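Long-range contacts in putative immunoglobulin A1 protease (Bacteroides ovatus, PDB 3N6Z), which may hydrolyse immunoglobulin A1, an activity that remains unproven, and folds as a solenoid of short parallel beta strands: residues 212-223 against 237-246; 274-285 against 307-318. One frame throughout, in Å; residues are numbered along the deposited sequence.

Contact 1. Residues 212-223 against 237-246; sequences DRAASGGKAGGI and CYAYGAVSAT
The chi1 of V243 (-172°) sets CG1 opposite the backbone N and CG2 next to that N, and the two methyls part to meet A220 and G222, either side of G221. V243 CG1 meets A220 CB at 3.7 Å, while V243 CG2 lies 3.7 Å from G222 CA. The axes of strands 218-221 and 243-245 pass 6.2 Å apart and run at 178°, so these are facing walls joined by side chains, not paired neighbours. G222 packs closely on A239 CB, where a beta carbon would collide. Farther on, CD1 of I223 reaches strand 237-239, 3.6 Å from Y238 O and resting on C237 CB. At the other end the backbones do pair. D212 N donates to S244 O (3.0 Å) and T246 N to D212 O (3.0 Å), a parallel bridge of D212 with A245. The carboxylate of D212 organises its own loop: OD1 accepts from A214 N in an Asx turn and from G181 N of the preceding coil, and D212 OD2 takes K219 N at 2.8 Å, 42° out of the carboxylate plane. A water joins R213 O to T246 OG1. Parallel pairing between coils, combined with small residues meeting across a thin interior, is the arrangement of a beta-solenoid.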
loop_
_atom_site.group_PDB
_atom_site.type_symbol
_atom_site.label_atom_id
_atom_site.label_comp_id
_atom_site.label_asym_id
_atom_site.label_seq_id
_atom_site.Cartn_x
_atom_site.Cartn_y
_atom_site.Cartn_z
ATOM N N ASP A 212 10.779 8.485 -2.365
ATOM C CA ASP A 212 10.205 9.443 -3.298
ATOM C C ASP A 212 11.356 10.334 -3.806
ATOM O O ASP A 212 11.887 11.156 -3.068
ATOM C CB ASP A 212 9.088 10.284 -2.697
ATOM C CG ASP A 212 8.383 11.122 -3.728
ATOM O OD1 ASP A 212 8.958 11.431 -4.790
ATOM O OD2 ASP A 212 7.233 11.523 -3.466
ATOM N N ARG A 213 11.709 10.135 -5.073
ATOM C CA ARG A 213 12.845 10.825 -5.693
ATOM C C ARG A 213 12.456 12.091 -6.419
ATOM O O ARG A 213 13.314 12.677 -7.104
ATOM C CB ARG A 213 13.625 9.866 -6.605
ATOM C CG ARG A 213 14.283 8.822 -5.775
ATOM C CD ARG A 213 15.159 7.839 -6.491
ATOM N NE ARG A 213 15.577 6.847 -5.496
ATOM C CZ ARG A 213 16.356 5.799 -5.728
ATOM N NH1 ARG A 213 16.830 5.556 -6.953
ATOM N NH2 ARG A 213 16.646 4.981 -4.717
ATOM N N ALA A 214 11.229 12.590 -6.236
ATOM C CA ALA A 214 10.850 13.893 -6.824
ATOM C C ALA A 214 11.836 14.977 -6.400
ATOM O O ALA A 214 12.271 15.048 -5.237
ATOM C CB ALA A 214 9.428 14.294 -6.403
ATOM N N ALA A 215 12.164 15.850 -7.346
ATOM C CA ALA A 215 13.075 16.958 -7.047
ATOM C C ALA A 215 12.542 17.920 -5.987
ATOM O O ALA A 215 13.314 18.574 -5.304
ATOM C CB ALA A 215 13.457 17.732 -8.347
ATOM N N SER A 216 11.215 18.008 -5.900
ATOM C CA SER A 216 10.534 18.756 -4.846
ATOM C C SER A 216 9.126 18.187 -4.641
ATOM O O SER A 216 8.597 17.466 -5.475
ATOM C CB SER A 216 10.472 20.258 -5.167
ATOM O OG SER A 216 9.559 20.522 -6.223
ATOM N N GLY A 217 8.546 18.474 -3.495
ATOM C CA GLY A 217 7.208 18.004 -3.200
ATOM C C GLY A 217 7.084 16.489 -2.986
ATOM O O GLY A 217 6.020 15.912 -3.229
ATOM N N GLY A 218 8.147 15.843 -2.533
ATOM C CA GLY A 218 8.091 14.424 -2.205
ATOM C C GLY A 218 7.060 14.124 -1.134
ATOM O O GLY A 218 6.795 14.950 -0.256
ATOM N N LYS A 219 6.516 12.916 -1.182
ATOM C CA LYS A 219 5.483 12.437 -0.253
ATOM C C LYS A 219 5.713 10.943 -0.040
ATOM O O LYS A 219 5.189 10.119 -0.782
ATOM C CB LYS A 219 4.079 12.709 -0.801
ATOM C CG LYS A 219 3.803 14.146 -1.260
ATOM C CD LYS A 219 2.480 14.264 -2.032
ATOM C CE LYS A 219 2.453 15.493 -2.929
ATOM N NZ LYS A 219 3.446 15.386 -4.041
ATOM N N ALA A 220 6.542 10.609 0.947
ATOM C CA ALA A 220 6.975 9.224 1.179
ATOM C C ALA A 220 6.430 8.709 2.506
ATOM O O ALA A 220 6.597 9.352 3.543
ATOM C CB ALA A 220 8.494 9.111 1.158
ATOM N N GLY A 221 5.753 7.558 2.468
ATOM C CA GLY A 221 5.217 6.927 3.677
ATOM C C GLY A 221 5.507 5.445 3.720
ATOM O O GLY A 221 5.478 4.763 2.695
ATOM N N GLY A 222 5.622 4.899 4.927
ATOM C CA GLY A 222 5.821 3.463 5.084
ATOM C C GLY A 222 4.675 2.669 4.498
ATOM O O GLY A 222 4.881 1.593 3.938
ATOM N N ILE A 223 3.446 3.204 4.644
ATOM C CA ILE A 223 2.223 2.576 4.136
ATOM C C ILE A 223 1.687 3.275 2.875
ATOM O O ILE A 223 1.478 2.608 1.835
ATOM C CB ILE A 223 1.139 2.484 5.223
ATOM C CG1 ILE A 223 1.647 1.610 6.372
ATOM C CG2 ILE A 223 -0.232 1.989 4.668
ATOM C CD1 ILE A 223 1.802 0.110 6.080
ATOM N N CYS A 237 -2.117 -0.799 11.014
ATOM C CA CYS A 237 -0.986 -0.957 10.090
ATOM C C CYS A 237 0.320 -0.591 10.744
ATOM O O CYS A 237 0.375 0.273 11.612
ATOM C CB CYS A 237 -1.138 -0.098 8.836
ATOM S SG CYS A 237 -2.532 -0.567 7.777
ATOM N N TYR A 238 1.399 -1.224 10.296
ATOM C CA TYR A 238 2.752 -0.816 10.660
ATOM C C TYR A 238 3.718 -1.043 9.522
ATOM O O TYR A 238 3.451 -1.840 8.624
ATOM C CB TYR A 238 3.209 -1.477 11.984
ATOM C CG TYR A 238 4.069 -2.704 11.895
ATOM C CD1 TYR A 238 3.525 -3.974 11.699
ATOM C CD2 TYR A 238 5.449 -2.605 12.011
ATOM C CE1 TYR A 238 4.347 -5.111 11.639
ATOM C CE2 TYR A 238 6.268 -3.722 11.961
ATOM C CZ TYR A 238 5.722 -4.976 11.755
ATOM O OH TYR A 238 6.556 -6.065 11.722
ATOM N N ALA A 239 4.858 -0.369 9.591
ATOM C CA ALA A 239 5.900 -0.514 8.599
ATOM C C ALA A 239 7.264 -0.521 9.251
ATOM O O ALA A 239 7.470 0.092 10.298
ATOM C CB ALA A 239 5.817 0.604 7.538
ATOM N N TYR A 240 8.207 -1.197 8.603
ATOM C CA TYR A 240 9.583 -1.210 9.068
ATOM C C TYR A 240 10.640 -1.114 8.008
ATOM O O TYR A 240 11.854 -1.127 8.316
ATOM C CB TYR A 240 9.827 -2.335 10.057
ATOM C CG TYR A 240 9.752 -3.770 9.582
ATOM C CD1 TYR A 240 8.531 -4.404 9.407
ATOM C CD2 TYR A 240 10.914 -4.538 9.459
ATOM C CE1 TYR A 240 8.457 -5.753 9.098
ATOM C CE2 TYR A 240 10.848 -5.904 9.109
ATOM C CZ TYR A 240 9.604 -6.504 8.962
ATOM O OH TYR A 240 9.444 -7.839 8.635
ATOM N N GLY A 241 10.246 -0.941 6.757
ATOM C CA GLY A 241 11.262 -0.600 5.741
ATOM C C GLY A 241 11.705 0.870 5.769
ATOM O O GLY A 241 10.953 1.750 6.155
ATOM N N ALA A 242 12.930 1.155 5.388
ATOM C CA ALA A 242 13.439 2.537 5.373
ATOM C C ALA A 242 12.628 3.415 4.424
ATOM O O ALA A 242 12.378 3.009 3.301
ATOM C CB ALA A 242 14.908 2.539 4.950
ATOM N N VAL A 243 12.244 4.605 4.879
ATOM C CA VAL A 243 11.411 5.535 4.101
ATOM C C VAL A 243 12.210 6.820 3.904
ATOM O O VAL A 243 12.767 7.355 4.874
ATOM C CB VAL A 243 10.053 5.867 4.773
ATOM C CG1 VAL A 243 9.154 6.672 3.853
ATOM C CG2 VAL A 243 9.372 4.617 5.265
ATOM N N SER A 244 12.266 7.323 2.675
ATOM C CA SER A 244 13.012 8.540 2.388
ATOM C C SER A 244 12.406 9.360 1.256
ATOM O O SER A 244 11.641 8.845 0.447
ATOM C CB SER A 244 14.464 8.177 2.092
ATOM O OG SER A 244 14.526 7.448 0.894
ATOM N N ALA A 245 12.721 10.657 1.264
ATOM C CA ALA A 245 12.404 11.547 0.154
ATOM C C ALA A 245 13.619 12.421 -0.124
ATOM O O ALA A 245 14.280 12.897 0.815
ATOM C CB ALA A 245 11.151 12.432 0.464
ATOM N N THR A 246 13.881 12.671 -1.403
ATOM C CA THR A 246 14.922 13.620 -1.815
ATOM C C THR A 246 14.639 15.022 -1.289
ATOM O O THR A 246 15.538 15.673 -0.751
ATOM C CB THR A 246 14.990 13.635 -3.345
ATOM O OG1 THR A 246 15.368 12.336 -3.783
ATOM C CG2 THR A 246 15.933 14.688 -3.879
HETATM O O HOH W 1 16.196 12.443 -6.398
#

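Contact 2. Residues 274-285 against 307-318; sequences LTGVDASSTVGR and LKVNEKTITASD
R285 crosses to L307, A316 and D318: A316 CB accompanies its side chain from CG to the guanidinium, while L307 and D318 meet the two ends. CB leaves the backbone toward 307-318. R285 CG lies 3.8 Å from L307 CD2 in the modelled conformer of that leucine, and R285 CD is 3.9 Å from A316 CB. A bend at chi3 (-67°) then swings the guanidinium so that A316 CB sits over one face, while NE donates to H328 O. NH1 donates to a water, which in turn donates to A316 O and D318 OD1. At the tip, R285 NH2 forms a salt bridge with D318 OD1 at 3.0 Å. This oxygen lies close to the guanidinium plane and offers its anti lone pair, with the two planes 42° apart; NH2 also donates to G329 O, and D318 OD1 accepts from A331 N. A methionine here would probably leave D318 without its charged mate and the carbonyls of H328 and G329 without these donors. Deeper in, V283 and V309 slide past each other in opposite directions, V283 CG2 to V309 CG2 at 3.5 Å. Strands 274-276 and 307-309 pair in parallel through K308 N to L274 O (2.9 Å), G276 N to K308 O (2.9 Å) and N310 N to G276 O (3.0 Å). A type I' turn from V309 to K312 then folds strand 312-314 back antiparallel, a beta-hairpin at the edge of the parallel ladder of a beta-solenoid.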
loop_
_atom_site.group_PDB
_atom_site.type_symbol
_atom_site.label_atom_id
_atom_site.label_comp_id
_atom_site.label_asym_id
_atom_site.label_seq_id
_atom_site.Cartn_x
_atom_site.Cartn_y
_atom_site.Cartn_z
ATOM N N LEU A 274 13.677 7.000 8.946
ATOM C CA LEU A 274 13.049 8.014 8.104
ATOM C C LEU A 274 14.072 9.087 7.779
ATOM O O LEU A 274 14.694 9.654 8.700
ATOM C CB LEU A 274 11.859 8.643 8.826
ATOM C CG LEU A 274 10.825 7.715 9.447
ATOM C CD1 LEU A 274 9.723 8.539 10.126
ATOM C CD2 LEU A 274 10.185 6.825 8.367
ATOM N N THR A 275 14.229 9.365 6.481
ATOM C CA THR A 275 15.251 10.282 5.987
ATOM C C THR A 275 14.713 11.274 4.967
ATOM O O THR A 275 14.211 10.885 3.922
ATOM C CB THR A 275 16.420 9.506 5.377
ATOM O OG1 THR A 275 16.901 8.555 6.327
ATOM C CG2 THR A 275 17.539 10.454 4.906
ATOM N N GLY A 276 14.806 12.566 5.278
ATOM C CA GLY A 276 14.583 13.641 4.301
ATOM C C GLY A 276 15.949 14.144 3.903
ATOM O O GLY A 276 16.698 14.604 4.756
ATOM N N VAL A 277 16.289 14.064 2.615
ATOM C CA VAL A 277 17.639 14.427 2.177
ATOM C C VAL A 277 17.857 15.944 2.209
ATOM O O VAL A 277 18.772 16.419 2.882
ATOM C CB VAL A 277 17.966 13.822 0.810
ATOM C CG1 VAL A 277 19.381 14.248 0.388
ATOM C CG2 VAL A 277 17.857 12.292 0.877
ATOM N N ASP A 278 17.021 16.694 1.512
ATOM C CA ASP A 278 17.123 18.149 1.510
ATOM C C ASP A 278 16.766 18.730 2.871
ATOM O O ASP A 278 15.860 18.240 3.541
ATOM C CB ASP A 278 16.199 18.730 0.458
ATOM C CG ASP A 278 16.512 20.149 0.117
ATOM O OD1 ASP A 278 15.967 21.073 0.762
ATOM O OD2 ASP A 278 17.262 20.354 -0.855
ATOM N N ALA A 279 17.442 19.819 3.244
ATOM C CA ALA A 279 17.172 20.524 4.506
ATOM C C ALA A 279 15.734 21.041 4.651
ATOM O O ALA A 279 15.275 21.246 5.770
ATOM C CB ALA A 279 18.130 21.694 4.644
ATOM N N SER A 280 15.028 21.258 3.540
ATOM C CA SER A 280 13.654 21.748 3.555
ATOM C C SER A 280 12.657 20.625 3.829
ATOM O O SER A 280 11.450 20.884 3.895
ATOM C CB SER A 280 13.312 22.404 2.224
ATOM O OG SER A 280 13.290 21.441 1.192
ATOM N N SER A 281 13.142 19.385 3.922
ATOM C CA SER A 281 12.276 18.240 4.189
ATOM C C SER A 281 11.630 18.303 5.573
ATOM O O SER A 281 12.117 18.961 6.489
ATOM C CB SER A 281 13.058 16.936 4.050
ATOM O OG SER A 281 13.607 16.770 2.751
ATOM N N THR A 282 10.499 17.616 5.696
ATOM C CA THR A 282 9.823 17.431 6.985
ATOM C C THR A 282 9.709 15.929 7.228
ATOM O O THR A 282 9.376 15.168 6.322
ATOM C CB THR A 282 8.461 18.143 7.045
ATOM O OG1 THR A 282 7.630 17.686 5.973
ATOM C CG2 THR A 282 8.656 19.654 6.934
ATOM N N VAL A 283 9.999 15.515 8.454
ATOM C CA VAL A 283 9.956 14.121 8.854
ATOM C C VAL A 283 9.103 13.958 10.089
ATOM O O VAL A 283 9.382 14.569 11.128
ATOM C CB VAL A 283 11.368 13.572 9.061
ATOM C CG1 VAL A 283 11.310 12.127 9.567
ATOM C CG2 VAL A 283 12.199 13.689 7.781
ATOM N N GLY A 284 8.064 13.141 9.971
ATOM C CA GLY A 284 7.164 12.834 11.100
ATOM C C GLY A 284 7.192 11.339 11.348
ATOM O O GLY A 284 7.124 10.536 10.395
ATOM N N ARG A 285 7.255 10.913 12.602
ATOM C CA ARG A 285 7.288 9.461 12.840
ATOM C C ARG A 285 6.056 8.820 12.217
ATOM O O ARG A 285 6.145 7.700 11.721
ATOM C CB ARG A 285 7.448 9.089 14.302
ATOM C CG ARG A 285 8.694 9.647 14.948
ATOM C CD ARG A 285 9.001 9.017 16.309
ATOM N NE ARG A 285 7.985 9.362 17.299
ATOM C CZ ARG A 285 8.193 9.482 18.608
ATOM N NH1 ARG A 285 9.381 9.194 19.128
ATOM N NH2 ARG A 285 7.198 9.888 19.385
ATOM N N LEU A 307 15.634 9.251 12.725
ATOM C CA LEU A 307 15.046 10.306 11.901
ATOM C C LEU A 307 16.183 11.263 11.535
ATOM O O LEU A 307 16.921 11.735 12.405
ATOM C CB LEU A 307 13.903 11.061 12.609
ATOM C CG LEU A 307 12.463 10.532 12.477
ATOM C CD1 LEU A 307 12.331 9.129 13.073
ATOM C CD2 LEU A 307 11.464 11.518 13.126
ATOM N N LYS A 308 16.289 11.564 10.244
ATOM C CA LYS A 308 17.331 12.451 9.712
ATOM C C LYS A 308 16.773 13.433 8.704
ATOM O O LYS A 308 15.935 13.079 7.868
ATOM C CB LYS A 308 18.471 11.660 9.068
ATOM C CG LYS A 308 19.343 10.898 10.047
ATOM C CD LYS A 308 20.504 10.239 9.349
ATOM C CE LYS A 308 21.457 9.589 10.337
ATOM N NZ LYS A 308 22.652 8.998 9.626
ATOM N N VAL A 309 17.244 14.677 8.792
ATOM C CA VAL A 309 16.997 15.701 7.788
ATOM C C VAL A 309 18.356 16.306 7.462
ATOM O O VAL A 309 19.061 16.771 8.374
ATOM C CB VAL A 309 16.007 16.780 8.259
ATOM C CG1 VAL A 309 15.938 17.954 7.222
ATOM C CG2 VAL A 309 14.632 16.170 8.452
ATOM N N ASN A 310 18.735 16.298 6.188
ATOM C CA ASN A 310 20.039 16.845 5.756
ATOM C C ASN A 310 21.202 16.264 6.559
ATOM O O ASN A 310 22.081 16.996 7.023
ATOM C CB ASN A 310 19.986 18.373 5.793
ATOM C CG ASN A 310 21.209 19.022 5.167
ATOM O OD1 ASN A 310 21.837 18.457 4.256
ATOM N ND2 ASN A 310 21.557 20.195 5.664
ATOM N N GLU A 311 21.147 14.948 6.741
ATOM C CA GLU A 311 22.156 14.148 7.468
ATOM C C GLU A 311 22.254 14.398 8.987
ATOM O O GLU A 311 23.073 13.774 9.654
ATOM C CB GLU A 311 23.537 14.251 6.781
ATOM C CG GLU A 311 23.495 13.831 5.322
ATOM C CD GLU A 311 24.855 13.808 4.631
ATOM O OE1 GLU A 311 25.782 14.520 5.076
ATOM O OE2 GLU A 311 24.988 13.076 3.622
ATOM N N LYS A 312 21.403 15.257 9.533
ATOM C CA LYS A 312 21.413 15.585 10.960
ATOM C C LYS A 312 20.306 14.762 11.594
ATOM O O LYS A 312 19.182 14.747 11.094
ATOM C CB LYS A 312 21.147 17.077 11.176
ATOM N N THR A 313 20.624 14.082 12.694
ATOM C CA THR A 313 19.617 13.348 13.469
ATOM C C THR A 313 18.672 14.324 14.147
ATOM O O THR A 313 19.133 15.327 14.739
ATOM C CB THR A 313 20.286 12.422 14.512
ATOM O OG1 THR A 313 21.024 11.419 13.814
ATOM C CG2 THR A 313 19.248 11.730 15.402
ATOM N N ILE A 314 17.371 14.046 14.083
ATOM C CA ILE A 314 16.283 14.832 14.661
ATOM C C ILE A 314 15.717 14.043 15.837
ATOM O O ILE A 314 15.638 12.824 15.750
ATOM C CB ILE A 314 15.116 15.019 13.615
ATOM C CG1 ILE A 314 15.611 15.750 12.364
ATOM C CG2 ILE A 314 13.876 15.717 14.215
ATOM C CD1 ILE A 314 16.390 17.022 12.614
ATOM N N THR A 315 15.340 14.746 16.892
ATOM C CA THR A 315 14.580 14.180 17.976
ATOM C C THR A 315 13.111 14.392 17.650
ATOM O O THR A 315 12.749 15.358 16.947
ATOM C CB THR A 315 14.915 14.901 19.259
ATOM O OG1 THR A 315 14.554 16.278 19.106
ATOM C CG2 THR A 315 16.415 14.752 19.542
ATOM N N ALA A 316 12.276 13.456 18.087
ATOM C CA ALA A 316 10.835 13.656 18.054
ATOM C C ALA A 316 10.240 13.515 19.438
ATOM O O ALA A 316 10.587 12.593 20.180
ATOM C CB ALA A 316 10.206 12.600 17.107
ATOM N N SER A 317 9.288 14.375 19.742
ATOM C CA SER A 317 8.594 14.370 21.026
ATOM C C SER A 317 7.279 13.608 20.924
ATOM O O SER A 317 6.609 13.656 19.903
ATOM C CB SER A 317 8.304 15.801 21.485
ATOM O OG SER A 317 9.505 16.515 21.696
ATOM N N ASP A 318 6.903 12.924 21.992
ATOM C CA ASP A 318 5.633 12.213 22.031
ATOM C C ASP A 318 4.431 13.161 21.933
ATOM O O ASP A 318 4.400 14.220 22.562
ATOM C CB ASP A 318 5.479 11.399 23.314
ATOM C CG ASP A 318 6.372 10.185 23.409
ATOM O OD1 ASP A 318 6.978 9.749 22.407
ATOM O OD2 ASP A 318 6.439 9.633 24.551
HETATM O O HOH W 2 19.235 13.226 5.652
HETATM O O HOH W 3 21.409 16.453 2.414
HETATM O O HOH W 4 9.709 10.265 21.843
#

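How the contacts relate
Contacts 1 and 2 lie in series along the solenoid, their centres about 12 Å apart, and share one sheet in which strands 243-245 and 274-276 are neighbours. They join directly: A245 O lies 2.9 Å from V277 N, a probable hydrogen bond. V250, on the wall facing this sheet, touches V243 of contact 1 and both L274 and V283 of contact 2, consistent with a continuous apolar interior. Contact 1 is buried and nearer the chain's centre, setting V243 and I223 against small residues, with a carboxylate held by backbone amides. Contact 2, farther out and partly exposed, uses leucine-valine packing, three bridging waters and a salt bridge beyond strand 312-314, beside strand 330-332.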